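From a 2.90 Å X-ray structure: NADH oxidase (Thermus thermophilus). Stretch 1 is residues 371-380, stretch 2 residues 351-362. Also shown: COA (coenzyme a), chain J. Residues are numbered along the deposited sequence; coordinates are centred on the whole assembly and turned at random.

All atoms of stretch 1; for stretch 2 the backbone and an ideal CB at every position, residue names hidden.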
# COMPACT_ATOMS: atom_id res chain seq x y z
N GLY A 371 -1.87 14.62 2.44
CA GLY A 371 -0.89 15.22 1.56
C GLY A 371 -1.12 14.77 0.14
O GLY A 371 -2.10 14.13 -0.15
N PRO A 372 -0.22 15.08 -0.77
CA PRO A 372 -0.48 14.78 -2.17
C PRO A 372 0.07 13.43 -2.46
O PRO A 372 0.89 12.92 -1.76
CB PRO A 372 0.31 15.86 -2.87
CG PRO A 372 1.48 15.96 -2.05
CD PRO A 372 1.09 15.71 -0.61
N LEU A 373 -0.46 12.83 -3.49
CA LEU A 373 -0.12 11.47 -3.93
C LEU A 373 -0.37 11.46 -5.43
O LEU A 373 -1.49 11.85 -5.88
CB LEU A 373 -1.03 10.45 -3.26
CG LEU A 373 -0.52 9.04 -3.49
CD1 LEU A 373 -0.79 8.31 -2.27
CD2 LEU A 373 -1.24 8.34 -4.66
N TRP A 374 0.66 11.09 -6.20
CA TRP A 374 0.59 11.17 -7.66
C TRP A 374 0.68 9.74 -8.12
O TRP A 374 1.42 8.97 -7.50
CB TRP A 374 1.79 11.84 -8.23
CG TRP A 374 1.94 13.33 -7.98
CD1 TRP A 374 1.61 14.36 -8.84
CD2 TRP A 374 2.51 13.96 -6.82
NE1 TRP A 374 1.88 15.57 -8.25
CE2 TRP A 374 2.44 15.35 -7.02
CE3 TRP A 374 3.00 13.49 -5.60
CZ2 TRP A 374 2.89 16.23 -6.09
CZ3 TRP A 374 3.45 14.38 -4.69
CH2 TRP A 374 3.37 15.73 -4.93
N VAL A 375 -0.10 9.33 -9.14
CA VAL A 375 0.09 8.00 -9.65
C VAL A 375 0.19 8.11 -11.14
O VAL A 375 -0.43 9.00 -11.71
CB VAL A 375 -0.94 7.00 -9.16
CG1 VAL A 375 -2.05 7.65 -8.36
CG2 VAL A 375 -1.49 6.23 -10.30
N GLU A 376 1.08 7.29 -11.74
CA GLU A 376 1.28 7.17 -13.19
C GLU A 376 0.92 5.80 -13.69
O GLU A 376 1.31 4.86 -13.06
CB GLU A 376 2.73 7.36 -13.61
CG GLU A 376 2.87 7.31 -15.16
CD GLU A 376 4.30 7.51 -15.58
OE1 GLU A 376 5.14 7.77 -14.70
OE2 GLU A 376 4.59 7.39 -16.79
N LEU A 377 0.26 5.67 -14.84
CA LEU A 377 -0.03 4.37 -15.39
C LEU A 377 0.54 4.35 -16.78
O LEU A 377 0.28 5.24 -17.55
CB LEU A 377 -1.54 4.25 -15.45
CG LEU A 377 -2.26 3.30 -14.57
CD1 LEU A 377 -1.46 2.98 -13.29
CD2 LEU A 377 -3.65 3.84 -14.37
N VAL A 378 1.27 3.33 -17.14
CA VAL A 378 1.77 3.14 -18.53
C VAL A 378 1.07 1.91 -19.11
O VAL A 378 1.16 0.83 -18.54
CB VAL A 378 3.30 2.93 -18.49
CG1 VAL A 378 3.85 2.66 -19.76
CG2 VAL A 378 3.92 4.17 -17.96
N TYR A 379 0.31 2.05 -20.17
CA TYR A 379 -0.49 0.92 -20.70
C TYR A 379 -0.39 0.77 -22.24
O TYR A 379 0.18 1.61 -22.89
CB TYR A 379 -1.94 1.02 -20.28
CG TYR A 379 -2.57 2.32 -20.64
CD1 TYR A 379 -2.31 3.52 -19.93
CD2 TYR A 379 -3.37 2.40 -21.71
CE1 TYR A 379 -2.90 4.72 -20.31
CE2 TYR A 379 -3.93 3.55 -22.10
CZ TYR A 379 -3.73 4.71 -21.42
OH TYR A 379 -4.41 5.82 -21.94
N GLU A 380 -0.91 -0.32 -22.79
CA GLU A 380 -0.88 -0.63 -24.21
C GLU A 380 -2.16 -0.13 -24.85
O GLU A 380 -3.22 -0.25 -24.28
CB GLU A 380 -0.79 -2.11 -24.41
CG GLU A 380 -0.43 -2.48 -25.78
CD GLU A 380 -0.09 -3.95 -26.02
OE1 GLU A 380 0.60 -4.14 -27.03
OE2 GLU A 380 -0.53 -4.88 -25.29
N UNK A 351 5.94 -1.19 -27.97
CA UNK A 351 4.54 -1.33 -27.74
C UNK A 351 3.85 -0.08 -28.24
O UNK A 351 4.47 0.97 -28.33
CB UNK A 351 4.24 -1.59 -26.26
N UNK A 352 2.57 -0.16 -28.53
CA UNK A 352 1.90 1.07 -28.78
C UNK A 352 1.42 1.58 -27.46
O UNK A 352 0.28 1.38 -27.10
CB UNK A 352 0.76 0.91 -29.78
N UNK A 353 2.27 2.29 -26.76
CA UNK A 353 1.99 2.67 -25.38
C UNK A 353 1.53 4.10 -25.09
O UNK A 353 1.84 4.98 -25.80
CB UNK A 353 3.26 2.42 -24.56
N UNK A 354 0.81 4.30 -24.02
CA UNK A 354 0.33 5.59 -23.63
C UNK A 354 0.58 5.72 -22.13
O UNK A 354 0.74 4.73 -21.45
CB UNK A 354 -1.15 5.77 -23.99
N UNK A 355 0.63 6.94 -21.61
CA UNK A 355 0.61 7.16 -20.17
C UNK A 355 -0.53 8.00 -19.65
O UNK A 355 -1.19 8.70 -20.41
CB UNK A 355 1.93 7.82 -19.75
N UNK A 356 -0.77 7.94 -18.35
CA UNK A 356 -1.65 8.84 -17.71
C UNK A 356 -0.97 9.25 -16.40
O UNK A 356 -0.26 8.45 -15.82
CB UNK A 356 -3.03 8.21 -17.49
N UNK A 357 -1.13 10.48 -15.93
CA UNK A 357 -0.37 10.88 -14.70
C UNK A 357 -1.21 11.86 -13.90
O UNK A 357 -1.44 12.98 -14.36
CB UNK A 357 0.98 11.51 -15.05
N UNK A 358 -1.70 11.43 -12.74
CA UNK A 358 -2.70 12.18 -12.05
C UNK A 358 -2.15 12.56 -10.72
O UNK A 358 -1.22 11.92 -10.31
CB UNK A 358 -4.01 11.40 -11.91
N UNK A 359 -2.67 13.66 -10.12
CA UNK A 359 -2.27 14.03 -8.80
C UNK A 359 -3.51 14.10 -7.94
O UNK A 359 -4.44 14.79 -8.35
CB UNK A 359 -1.50 15.35 -8.80
N UNK A 360 -3.51 13.36 -6.81
CA UNK A 360 -4.64 13.17 -5.95
C UNK A 360 -4.11 13.37 -4.54
O UNK A 360 -3.03 13.90 -4.36
CB UNK A 360 -5.29 11.80 -6.15
N UNK A 361 -4.90 13.02 -3.53
CA UNK A 361 -4.48 13.20 -2.18
C UNK A 361 -4.24 11.81 -1.55
O UNK A 361 -4.49 10.79 -2.17
CB UNK A 361 -5.52 14.01 -1.40
N UNK A 362 -3.73 11.78 -0.33
CA UNK A 362 -3.43 10.58 0.38
C UNK A 362 -4.38 10.44 1.52
O UNK A 362 -3.99 10.17 2.61
CB UNK A 362 -1.98 10.57 0.86
N1A COA J . -6.59 14.30 -11.10
C2A COA J . -7.16 14.09 -12.34
N3A COA J . -8.48 13.74 -12.53
C4A COA J . -9.36 13.57 -11.47
C5A COA J . -8.82 13.76 -10.09
C6A COA J . -7.38 14.15 -9.94
N6A COA J . -6.98 14.30 -8.63
N7A COA J . -9.83 13.51 -9.21
C8A COA J . -10.93 13.19 -9.95
N9A COA J . -10.66 13.23 -11.28
C1B COA J . -11.68 12.91 -12.31
C2B COA J . -12.28 11.50 -12.18
O2B COA J . -11.45 10.54 -12.88
C3B COA J . -13.65 11.60 -12.85
O3B COA J . -13.54 11.20 -14.24
P3B COA J . -14.68 11.24 -15.39
O7A COA J . -14.15 10.12 -16.28
O8A COA J . -16.00 11.04 -14.73
O9A COA J . -14.64 12.65 -15.96
C4B COA J . -13.99 13.07 -12.74
O4B COA J . -12.83 13.75 -12.24
C5B COA J . -15.08 13.34 -11.75
O5B COA J . -14.54 13.38 -10.42
P1A COA J . -15.26 14.38 -9.39
O1A COA J . -14.38 14.23 -8.19
O2A COA J . -15.50 15.75 -9.98
O3A COA J . -16.60 13.52 -9.08
P2A COA J . -18.18 13.70 -9.43
O4A COA J . -18.82 12.40 -10.01
O5A COA J . -18.34 15.07 -10.07
O6A COA J . -18.60 13.89 -7.89
CBP COA J . -19.72 13.75 -5.83
CCP COA J . -19.72 13.31 -7.27
CDP COA J . -18.55 14.68 -5.47
CEP COA J . -21.03 14.51 -5.68
CAP COA J . -19.70 12.44 -5.01
OAP COA J . -18.50 11.68 -5.19
C9P COA J . -19.96 12.65 -3.55
O9P COA J . -21.09 12.98 -3.14
N8P COA J . -18.94 12.48 -2.71
C7P COA J . -19.14 13.01 -1.37
C6P COA J . -19.85 11.99 -0.49
C5P COA J . -18.92 10.79 -0.49
O5P COA J . -18.94 9.95 -1.38
N4P COA J . -18.07 10.67 0.51
C3P COA J . -17.77 9.30 0.83
C2P COA J . -19.03 8.58 1.28
S1P COA J . -18.87 8.38 3.07

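The two stretches run antiparallel, and the backbone of positions 353 to 361 pairs with Pro 372 to Glu 380; successive positions alternate between the two faces, and each side chain from 353 to 360 lies on the same face as its partner, whereas at 361 the pair diverges.

Position 351 precedes the strand, and its CB points toward stretch 1, 4.5 Å from Glu 380 OE1. A cationic, polar or aromatic side chain would suit. It is Phe 351, whose ring presents its edge to the carboxylate, CD1 lying 3.6 Å from Glu 380 OE1. Position 352 points sideways into open space and constrains little; the indole of Trp 352 extends beyond the contact.

At 353 the CB sits 3.6 Å from Tyr 379 O, on the face of Val 378 and Glu 380. Small or modest residues fit, and Ala 353 is found. Position 354 pairs with Tyr 379 through two backbone hydrogen bonds, and its CB lies 3.8 Å from Tyr 379 CZ. An aliphatic or long-chain residue could cover the ring; Lys 354 places CB over its face, 4.2 Å from the centroid of the Tyr 379 ring, while the rest of the chain runs on beyond the ring.

Position 355 has its CB 4.0 Å from Glu 376 OE2, which favours a basic or polar residue. Lys 355 lays CD 3.7 Å from Glu 376 OE2, but its NZ is bonded elsewhere in the structure. Position 356, between Leu 377 and Tyr 379, calls for an apolar, perhaps beta-branched residue: Val 356 packs CG1 3.5 Å from Leu 377 CB.

At 357 the CB is 4.6 Å from Glu 376 CG, and the Trp 374 ring lies on the same face, so an aromatic or long aliphatic chain would suit. Phe 357 brings CE1 to 3.6 Å from Trp 374 CD1; the planes, 30° apart, are slid so that the rings barely overlap. Position 358 shares its face with Val 375, which suits an aliphatic residue; Ile 358 turns CD1 to 3.9 Å from Val 375 CG1.

Position 359 has its CB a tight 3.3 Å from Trp 374 CD1, with the indole NE1 offering a donor. Gln, Glu or an aliphatic chain are plausible. Gln 359 accepts a weak hydrogen bond from Trp 374 NE1 to OE1 (3.2 Å), and its backbone O accepts one from coenzyme A N6A (2.6 Å).

Position 360 is paired with Leu 373 by two backbone hydrogen bonds; its CB lies 3.8 Å from Leu 373 O, so small or polar residues fit easily. Ser 360 keeps CB 3.7 Å from Leu 373 O, and its hydroxyl makes no hydrogen bond to stretch 1. The CB at 361 points away overall, though it lies 3.6 Å from Gly 371 O, so many side chains, long polar ones included, would suit. It is Arg 361, whose NH1 is bonded just outside the stretches. At 362 the CB points toward stretch 1, 3.7 Å from Gly 371 O and 4.0 Å from Leu 373 CD1; polar or apolar residues of modest size fit, Asp and Asn among them, since psi is 46°. Asp 362 sets OD2 3.6 Å from Leu 373 CD1; whatever the side chain, the backbone N of this position can bond Gly 371 O, here at 2.9 Å.

Stretch 2, residues 351-362: FWAKKVFIQSRD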
# COMPACT_ATOMS: atom_id res chain seq x y z
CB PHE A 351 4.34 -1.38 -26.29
CG PHE A 351 4.78 -2.60 -25.68
CD1 PHE A 351 3.90 -3.68 -25.58
CD2 PHE A 351 6.04 -2.67 -25.08
CE1 PHE A 351 4.30 -4.84 -24.93
CE2 PHE A 351 6.44 -3.83 -24.44
CZ PHE A 351 5.58 -4.91 -24.39
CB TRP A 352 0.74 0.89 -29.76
CG TRP A 352 1.18 0.64 -31.19
CD1 TRP A 352 2.38 0.17 -31.60
CD2 TRP A 352 0.42 0.89 -32.38
NE1 TRP A 352 2.40 0.08 -32.95
CE2 TRP A 352 1.22 0.53 -33.46
CE3 TRP A 352 -0.86 1.39 -32.63
CZ2 TRP A 352 0.80 0.67 -34.78
CZ3 TRP A 352 -1.31 1.50 -33.95
CH2 TRP A 352 -0.48 1.15 -35.01
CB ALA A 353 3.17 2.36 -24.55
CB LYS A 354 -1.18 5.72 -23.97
CG LYS A 354 -1.45 6.09 -25.45
CD LYS A 354 -2.95 6.14 -25.73
CE LYS A 354 -3.29 6.99 -26.96
NZ LYS A 354 -2.66 8.37 -26.94
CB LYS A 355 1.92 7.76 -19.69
CG LYS A 355 2.11 9.14 -19.98
CD LYS A 355 3.49 9.57 -19.59
CE LYS A 355 3.84 10.95 -20.06
NZ LYS A 355 5.35 10.97 -20.10
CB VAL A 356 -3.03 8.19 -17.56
CG1 VAL A 356 -3.07 7.26 -16.41
CG2 VAL A 356 -3.97 9.21 -17.23
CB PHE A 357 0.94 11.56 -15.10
CG PHE A 357 1.81 11.96 -13.97
CD1 PHE A 357 1.67 13.19 -13.37
CD2 PHE A 357 2.80 11.09 -13.47
CE1 PHE A 357 2.46 13.57 -12.24
CE2 PHE A 357 3.62 11.46 -12.33
CZ PHE A 357 3.43 12.70 -11.73
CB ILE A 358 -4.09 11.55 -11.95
CG1 ILE A 358 -4.05 10.32 -11.11
CG2 ILE A 358 -4.54 11.23 -13.22
CD1 ILE A 358 -4.15 10.59 -9.71
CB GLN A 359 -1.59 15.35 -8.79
CG GLN A 359 -1.92 16.09 -7.55
CD GLN A 359 -1.10 17.31 -7.33
OE1 GLN A 359 -0.39 17.82 -8.20
NE2 GLN A 359 -1.18 17.80 -6.13
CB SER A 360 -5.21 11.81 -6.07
OG SER A 360 -6.49 11.80 -5.44
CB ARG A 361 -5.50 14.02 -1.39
CG ARG A 361 -6.59 14.80 -2.20
CD ARG A 361 -7.26 16.06 -1.44
NE ARG A 361 -6.34 17.22 -1.24
CZ ARG A 361 -5.46 17.41 -0.22
NH1 ARG A 361 -5.33 16.54 0.77
NH2 ARG A 361 -4.67 18.48 -0.18
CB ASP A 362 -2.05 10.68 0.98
CG ASP A 362 -1.43 9.26 1.21
OD1 ASP A 362 -2.20 8.25 1.46
OD2 ASP A 362 -0.15 9.15 1.15
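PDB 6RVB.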